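Local coordinates for paraflagellar rod component (Trypanosoma cruzi, PDB 6XYB), which is a kinetoplastid-specific protein of unknown function that binds magnesium ions, at residues C[26-32]-C[87-91]; C[81-85]-C[111-115]. All blocks are in the same frame, centred on the assembly; numbering follows the deposited sequence. Where two conformers were deposited one is given.

Overall arrangement
The chain first lays down strands 6-13 and 17-21, then enters helix 27-36. Strands 55-57 and 62-66 follow before helix 74-90 returns alongside it, and interaction 1 closes this long loop by joining the N-terminal end of the first helix to the C-terminal end of the second. Strands 93-103 and 108-117 complete the antiparallel sheet, and interaction 2 closes a shorter loop by setting helix 74-90 on strand 108-117. The two loops cross, because 81-85 falls within the loop of interaction 1 whereas 111-115 lies beyond it. Helix 74-90 serves both contacts, one helix to helix and one helix to sheet, and they meet where L88 packs on F115.

Interaction 1: residues C[26-32]-C[87-91]; sequences REETVKL and GLEGE
E91 holds out a carboxylate whose OE1 takes three hydrogen bonds from the start of helix 27-36. R26 approaches side-on in a salt bridge, giving E91 OE1 both its NH2 (2.8 Å) and its NE (3.2 Å), with guanidinium and carboxylate only 11° from coplanar. The third bond, T29 OG1 to E91 OE1 at 2.6 Å, uses the anti lone pair. So much donation to one oxygen would probably favour the ionised carboxylate. T29 suits the site by being two-sided: with chi1 at -64° the hydroxyl lies beside its own backbone N, while T29 CG2 meets L88 CD2 at 3.6 Å. L32 packs along the carboxylate, CD1 lying 3.6 Å from E91 OE2 and CD2 reaching G87 CA at 4.0 Å; lacking a side chain, G87 lets the leucine come down onto the backbone. The contact thus joins two helices of an alpha+beta fold, packed beside each other on an antiparallel sheet. L88 continues inward to L7 and V9 of strand 6-13, and V30 packs on W63 of strand 62-66. R26 is the N-cap residue, its O receiving T29 N and V30 N, and one face of its guanidinium lies against E28 CB, 3.6 Å from the plane.

Interaction 2: residues C[81-85]-C[111-115]; sequences FLTII and TKLFF
I85 N donates to F81 O at 2.9 Å, a helical bond that sets both side chains one turn apart along the strand they pack on. This is helix-on-sheet packing in an alpha+beta fold: helix 81-85 runs nearly parallel to strand 111-115, 16° between directions and 10.8 Å between axes, the interface between helix and antiparallel sheet being buried. Strand alternation turns T111, L113 and F115 to the helix; K112 and F114 go to the other face, where the lysine forms a salt bridge with D74 of a neighbouring subunit and F114 packs on I85 of the same neighbour. At one end T111 suits the ring of F81 because its methyl can lie over a face: CG2 is 4.2 Å from the centroid, 27° off the normal, in a CH-pi contact. T111 OG1 stands out of the ring plane near its far end, 3.5 Å from F81 CZ. T111 also touches S98 and S100, known magnesium-binding residues, although no ion is bound to them in this chain. Branching serves L113 well, since one methyl, CD1, meets I84 CG2 at 4.3 Å and also touches F81, while the other, CD2, meets I85 CD1 at 4.3 Å. With CG beside the backbone N (chi1 -62°), the F115 ring projects toward the helix; I84 CG2 and I85 CG1 touch its CZ, and the ring edge meets the helix backbone itself, F115 CE2 lying 4.2 Å from I85 CA.

Interaction 1: residues C[26-32]-C[87-91]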
ATOM      1  N   ARG C  26     -16.647   5.255 -16.637  1.00 22.77           N
ATOM      2  CA  ARG C  26     -17.390   5.239 -17.892  1.00 25.00           C
ATOM      3  C   ARG C  26     -17.052   4.009 -18.743  1.00 24.15           C
ATOM      4  O   ARG C  26     -15.928   3.462 -18.625  1.00 24.02           O
ATOM      5  CB  ARG C  26     -17.192   6.561 -18.635  1.00 26.48           C
ATOM      6  CG  ARG C  26     -15.845   6.695 -19.300  1.00 25.98           C
ATOM      7  CD  ARG C  26     -15.733   7.955 -20.067  1.00 27.39           C
ATOM      8  NE  ARG C  26     -14.390   8.008 -20.620  1.00 29.85           N
ATOM      9  CZ  ARG C  26     -14.063   8.675 -21.733  1.00 28.24           C
ATOM     10  NH1 ARG C  26     -14.998   9.289 -22.422  1.00 28.95           N
ATOM     11  NH2 ARG C  26     -12.805   8.704 -22.144  1.00 28.12           N
ATOM     12  N   GLU C  27     -17.991   3.596 -19.612  1.00 24.11           N
ATOM     13  CA  GLU C  27     -17.760   2.359 -20.403  1.00 26.90           C
ATOM     14  C   GLU C  27     -16.536   2.567 -21.312  1.00 23.65           C
ATOM     15  O   GLU C  27     -15.838   1.590 -21.627  1.00 25.61           O
ATOM     16  CB  GLU C  27     -19.055   1.958 -21.090  1.00 33.44           C
ATOM     17  CG  GLU C  27     -19.033   0.469 -21.437  1.00 53.57           C
ATOM     18  CD  GLU C  27     -20.346  -0.186 -21.838  1.00 64.52           C
ATOM     19  OE1 GLU C  27     -21.398   0.433 -21.603  1.00 65.43           O
ATOM     20  OE2 GLU C  27     -20.313  -1.324 -22.385  1.00 55.06           O
ATOM     21  N   GLU C  28     -16.340   3.784 -21.810  1.00 23.98           N
ATOM     22  CA  GLU C  28     -15.207   4.064 -22.726  1.00 25.89           C
ATOM     23  C   GLU C  28     -13.908   3.656 -22.001  1.00 25.84           C
ATOM     24  O   GLU C  28     -12.974   3.195 -22.667  1.00 26.28           O
ATOM     25  CB  GLU C  28     -15.314   5.522 -23.207  1.00 32.53           C
ATOM     26  CG  GLU C  28     -16.576   5.856 -24.048  1.00 34.56           C
ATOM     27  CD  GLU C  28     -17.864   6.148 -23.275  1.00 36.86           C
ATOM     28  OE1 GLU C  28     -17.914   5.920 -22.050  1.00 33.44           O
ATOM     29  OE2 GLU C  28     -18.834   6.679 -23.838  1.00 37.94           O
ATOM     30  N   THR C  29     -13.812   3.895 -20.672  1.00 19.71           N
ATOM     31  CA  THR C  29     -12.578   3.621 -19.926  1.00 20.74           C
ATOM     32  C   THR C  29     -12.393   2.099 -19.774  1.00 19.10           C
ATOM     33  O   THR C  29     -11.249   1.586 -19.905  1.00 22.71           O
ATOM     34  CB  THR C  29     -12.660   4.284 -18.553  1.00 19.93           C
ATOM     35  OG1 THR C  29     -12.716   5.690 -18.756  1.00 21.80           O
ATOM     36  CG2 THR C  29     -11.484   3.917 -17.686  1.00 22.61           C
ATOM     37  N   VAL C  30     -13.505   1.412 -19.516  1.00 19.41           N
ATOM     38  CA  VAL C  30     -13.518  -0.057 -19.373  1.00 19.53           C
ATOM     39  C   VAL C  30     -12.985  -0.632 -20.698  1.00 19.81           C
ATOM     40  O   VAL C  30     -12.170  -1.555 -20.696  1.00 22.61           O
ATOM     41  CB  VAL C  30     -14.925  -0.521 -18.981  1.00 19.61           C
ATOM     42  CG1 VAL C  30     -14.997  -2.043 -18.973  1.00 25.27           C
ATOM     43  CG2 VAL C  30     -15.363   0.065 -17.616  1.00 23.13           C
ATOM     44  N   LYS C  31     -13.539  -0.162 -21.802  1.00 23.26           N
ATOM     45  CA  LYS C  31     -13.181  -0.656 -23.161  1.00 24.74           C
ATOM     46  C   LYS C  31     -11.693  -0.399 -23.437  1.00 23.61           C
ATOM     47  O   LYS C  31     -11.031  -1.274 -23.970  1.00 27.92           O
ATOM     48  CB  LYS C  31     -14.071  -0.034 -24.234  1.00 27.13           C
ATOM     49  CG  LYS C  31     -15.496  -0.572 -24.244  1.00 33.68           C
ATOM     50  CD  LYS C  31     -15.657  -2.101 -24.222  1.00 40.15           C
ATOM     51  CE  LYS C  31     -17.101  -2.551 -24.147  1.00 59.25           C
ATOM     52  NZ  LYS C  31     -17.959  -1.689 -24.979  1.00 68.52           N
ATOM     53  N   LEU C  32     -11.147   0.741 -22.993  1.00 23.81           N
ATOM     54  CA  LEU C  32      -9.721   1.020 -23.209  1.00 22.51           C
ATOM     55  C   LEU C  32      -8.911  -0.003 -22.399  1.00 24.66           C
ATOM     56  O   LEU C  32      -7.919  -0.539 -22.890  1.00 28.29           O
ATOM     57  CB  LEU C  32      -9.442   2.454 -22.746  1.00 27.75           C
ATOM     58  CG  LEU C  32      -8.017   2.967 -22.877  1.00 33.01           C
ATOM     59  CD1 LEU C  32      -8.035   4.470 -23.150  1.00 52.24           C
ATOM     60  CD2 LEU C  32      -7.182   2.670 -21.644  1.00 44.13           C
ATOM     61  N   GLY C  87      -3.269   3.142 -17.977  1.00 20.80           N
ATOM     62  CA  GLY C  87      -4.500   3.357 -18.738  1.00 20.51           C
ATOM     63  C   GLY C  87      -5.461   4.303 -18.037  1.00 20.06           C
ATOM     64  O   GLY C  87      -6.044   5.209 -18.648  1.00 23.24           O
ATOM     65  N   LEU C  88      -5.631   4.101 -16.733  1.00 19.12           N
ATOM     66  CA  LEU C  88      -6.483   4.986 -15.930  1.00 19.37           C
ATOM     67  C   LEU C  88      -5.878   6.382 -15.842  1.00 17.40           C
ATOM     68  O   LEU C  88      -6.698   7.348 -15.809  1.00 20.36           O
ATOM     69  CB  LEU C  88      -6.742   4.340 -14.587  1.00 19.19           C
ATOM     70  CG  LEU C  88      -7.668   3.138 -14.619  1.00 17.99           C
ATOM     71  CD1 LEU C  88      -7.678   2.459 -13.247  1.00 16.94           C
ATOM     72  CD2 LEU C  88      -9.051   3.578 -15.012  1.00 17.18           C
ATOM     73  N   GLU C  89      -4.547   6.531 -15.814  1.00 19.84           N
ATOM     74  CA  GLU C  89      -3.947   7.881 -15.675  1.00 22.33           C
ATOM     75  C   GLU C  89      -4.385   8.673 -16.921  1.00 25.50           C
ATOM     76  O   GLU C  89      -4.823   9.828 -16.763  1.00 26.78           O
ATOM     77  CB  GLU C  89      -2.436   7.814 -15.444  1.00 26.69           C
ATOM     78  CG  GLU C  89      -1.869   9.150 -14.981  1.00 31.08           C
ATOM     79  CD  GLU C  89      -0.364   9.315 -14.844  1.00 40.34           C
ATOM     80  OE1 GLU C  89       0.440   8.415 -15.265  1.00 41.29           O
ATOM     81  OE2 GLU C  89       0.007  10.364 -14.271  1.00 41.67           O
ATOM     82  N   GLY C  90      -4.326   8.064 -18.109  1.00 22.80           N
ATOM     83  CA  GLY C  90      -4.696   8.752 -19.366  1.00 23.48           C
ATOM     84  C   GLY C  90      -6.163   9.154 -19.382  1.00 25.69           C
ATOM     85  O   GLY C  90      -6.501  10.131 -20.085  1.00 34.89           O
ATOM     86  N   GLU C  91      -7.005   8.424 -18.635  1.00 26.28           N
ATOM     87  CA  GLU C  91      -8.462   8.668 -18.506  1.00 25.82           C
ATOM     88  C   GLU C  91      -8.800   9.588 -17.324  1.00 25.18           C
ATOM     89  O   GLU C  91      -9.978   9.718 -17.073  1.00 26.12           O
ATOM     90  CB  GLU C  91      -9.150   7.305 -18.350  1.00 27.51           C
ATOM     91  CG  GLU C  91      -9.101   6.521 -19.647  1.00 26.32           C
ATOM     92  CD  GLU C  91     -10.071   7.034 -20.719  1.00 30.36           C
ATOM     93  OE1 GLU C  91     -11.332   7.014 -20.512  1.00 29.14           O
ATOM     94  OE2 GLU C  91      -9.570   7.449 -21.760  1.00 39.63           O
TER

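Interaction 2: residues C[81-85]-C[111-115]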
ATOM      1  N   PHE C  81      -0.695  -4.659 -13.303  1.00 18.07           N
ATOM      2  CA  PHE C  81      -0.920  -3.451 -12.450  1.00 17.77           C
ATOM      3  C   PHE C  81      -0.446  -2.209 -13.209  1.00 17.86           C
ATOM      4  O   PHE C  81      -1.162  -1.176 -13.184  1.00 17.43           O
ATOM      5  CB  PHE C  81      -0.124  -3.504 -11.146  1.00 17.43           C
ATOM      6  CG  PHE C  81      -0.473  -4.682 -10.272  1.00 18.51           C
ATOM      7  CD1 PHE C  81      -1.757  -5.180 -10.219  1.00 21.57           C
ATOM      8  CD2 PHE C  81       0.482  -5.272  -9.454  1.00 21.04           C
ATOM      9  CE1 PHE C  81      -2.051  -6.260  -9.393  1.00 22.13           C
ATOM     10  CE2 PHE C  81       0.178  -6.331  -8.619  1.00 22.57           C
ATOM     11  CZ  PHE C  81      -1.079  -6.871  -8.642  1.00 21.82           C
ATOM     12  N   LEU C  82       0.780  -2.242 -13.788  1.00 18.76           N
ATOM     13  CA  LEU C  82       1.263  -1.052 -14.528  1.00 21.49           C
ATOM     14  C   LEU C  82       0.306  -0.638 -15.651  1.00 21.92           C
ATOM     15  O   LEU C  82       0.058   0.567 -15.870  1.00 22.24           O
ATOM     16  CB  LEU C  82       2.663  -1.291 -15.119  1.00 25.34           C
ATOM     17  CG  LEU C  82       3.802  -0.606 -14.398  1.00 31.59           C
ATOM     18  CD1 LEU C  82       5.052  -0.616 -15.266  1.00 29.19           C
ATOM     19  CD2 LEU C  82       3.459   0.799 -13.928  1.00 26.34           C
ATOM     20  N   THR C  83      -0.199  -1.606 -16.409  1.00 21.84           N
ATOM     21  CA  THR C  83      -1.051  -1.255 -17.581  0.50 22.67           C
ATOM     22  C   THR C  83      -2.380  -0.656 -17.070  1.00 19.51           C
ATOM     23  O   THR C  83      -2.854   0.284 -17.672  1.00 22.84           O
ATOM     24  CB  THR C  83      -1.241  -2.393 -18.602  0.50 26.83           C
ATOM     25  OG1 THR C  83      -2.089  -3.426 -18.087  0.50 30.06           O
ATOM     26  CG2 THR C  83       0.056  -3.013 -19.084  0.50 30.87           C
ATOM     27  N   ILE C  84      -2.924  -1.167 -15.960  1.00 18.84           N
ATOM     28  CA  ILE C  84      -4.147  -0.572 -15.349  1.00 19.21           C
ATOM     29  C   ILE C  84      -3.833   0.869 -14.940  1.00 18.12           C
ATOM     30  O   ILE C  84      -4.644   1.761 -15.194  1.00 19.71           O
ATOM     31  CB  ILE C  84      -4.683  -1.419 -14.179  1.00 19.38           C
ATOM     32  CG1 ILE C  84      -5.140  -2.810 -14.653  1.00 21.78           C
ATOM     33  CG2 ILE C  84      -5.718  -0.621 -13.363  1.00 18.62           C
ATOM     34  CD1 ILE C  84      -5.356  -3.766 -13.511  1.00 22.82           C
ATOM     35  N   ILE C  85      -2.726   1.052 -14.230  1.00 17.23           N
ATOM     36  CA  ILE C  85      -2.420   2.426 -13.709  1.00 18.27           C
ATOM     37  C   ILE C  85      -2.244   3.370 -14.905  1.00 18.08           C
ATOM     38  O   ILE C  85      -2.739   4.482 -14.885  1.00 19.50           O
ATOM     39  CB  ILE C  85      -1.179   2.416 -12.817  1.00 17.59           C
ATOM     40  CG1 ILE C  85      -1.463   1.593 -11.548  1.00 16.50           C
ATOM     41  CG2 ILE C  85      -0.663   3.830 -12.540  1.00 19.41           C
ATOM     42  CD1 ILE C  85      -0.238   1.060 -10.868  1.00 16.36           C
ATOM     43  N   THR C 111      -4.709  -7.737  -4.641  1.00 13.91           N
ATOM     44  CA  THR C 111      -4.157  -6.412  -4.616  1.00 11.87           C
ATOM     45  C   THR C 111      -5.249  -5.414  -4.959  1.00 11.35           C
ATOM     46  O   THR C 111      -5.946  -5.594  -5.953  1.00 14.79           O
ATOM     47  CB  THR C 111      -2.988  -6.288  -5.557  1.00 14.75           C
ATOM     48  OG1 THR C 111      -1.957  -7.219  -5.239  1.00 17.14           O
ATOM     49  CG2 THR C 111      -2.488  -4.878  -5.673  1.00 14.44           C
ATOM     50  N   LYS C 112      -5.334  -4.357  -4.182  1.00 12.29           N
ATOM     51  CA  LYS C 112      -6.239  -3.262  -4.412  1.00 12.72           C
ATOM     52  C   LYS C 112      -5.468  -1.986  -4.811  1.00 11.86           C
ATOM     53  O   LYS C 112      -4.403  -1.706  -4.300  1.00 11.77           O
ATOM     54  CB  LYS C 112      -7.137  -3.073  -3.207  1.00 15.92           C
ATOM     55  CG  LYS C 112      -7.983  -4.320  -3.047  1.00 21.02           C
ATOM     56  CD  LYS C 112      -9.163  -4.198  -2.221  1.00 21.59           C
ATOM     57  CE  LYS C 112      -9.583  -5.570  -1.761  1.00 21.94           C
ATOM     58  NZ  LYS C 112     -10.417  -6.212  -2.815  1.00 19.99           N
ATOM     59  N   LEU C 113      -6.035  -1.268  -5.778  1.00 11.41           N
ATOM     60  CA  LEU C 113      -5.467  -0.008  -6.290  1.00 10.52           C
ATOM     61  C   LEU C 113      -6.610   1.007  -6.142  1.00 11.19           C
ATOM     62  O   LEU C 113      -7.742   0.781  -6.695  1.00 12.36           O
ATOM     63  CB  LEU C 113      -5.023  -0.182  -7.740  1.00 11.21           C
ATOM     64  CG  LEU C 113      -3.910  -1.166  -8.056  1.00 13.41           C
ATOM     65  CD1 LEU C 113      -3.888  -1.466  -9.562  1.00 19.64           C
ATOM     66  CD2 LEU C 113      -2.522  -0.627  -7.703  1.00 17.74           C
ATOM     67  N   PHE C 114      -6.328   2.143  -5.535  1.00 11.24           N
ATOM     68  CA  PHE C 114      -7.370   3.161  -5.323  1.00 11.34           C
ATOM     69  C   PHE C 114      -6.978   4.447  -6.072  1.00 11.37           C
ATOM     70  O   PHE C 114      -5.817   4.863  -6.031  1.00 12.78           O
ATOM     71  CB  PHE C 114      -7.457   3.506  -3.827  1.00 11.83           C
ATOM     72  CG  PHE C 114      -7.908   2.372  -2.974  1.00 13.68           C
ATOM     73  CD1 PHE C 114      -9.232   2.010  -2.945  1.00 15.58           C
ATOM     74  CD2 PHE C 114      -6.979   1.632  -2.277  1.00 14.96           C
ATOM     75  CE1 PHE C 114      -9.673   0.953  -2.162  1.00 16.62           C
ATOM     76  CE2 PHE C 114      -7.421   0.590  -1.448  1.00 19.63           C
ATOM     77  CZ  PHE C 114      -8.749   0.239  -1.432  1.00 17.27           C
ATOM     78  N   PHE C 115      -7.955   4.996  -6.794  1.00 12.73           N
ATOM     79  CA  PHE C 115      -7.730   6.132  -7.710  1.00 13.43           C
ATOM     80  C   PHE C 115      -8.684   7.288  -7.410  1.00 16.84           C
ATOM     81  O   PHE C 115      -9.820   7.054  -6.934  1.00 16.25           O
ATOM     82  CB  PHE C 115      -7.998   5.737  -9.149  1.00 14.36           C
ATOM     83  CG  PHE C 115      -7.084   4.649  -9.647  1.00 12.35           C
ATOM     84  CD1 PHE C 115      -7.404   3.319  -9.444  1.00 11.41           C
ATOM     85  CD2 PHE C 115      -5.919   4.917 -10.398  1.00 12.37           C
ATOM     86  CE1 PHE C 115      -6.554   2.300  -9.838  1.00 11.98           C
ATOM     87  CE2 PHE C 115      -5.082   3.878 -10.837  1.00 13.88           C
ATOM     88  CZ  PHE C 115      -5.409   2.565 -10.532  1.00 12.82           C
TER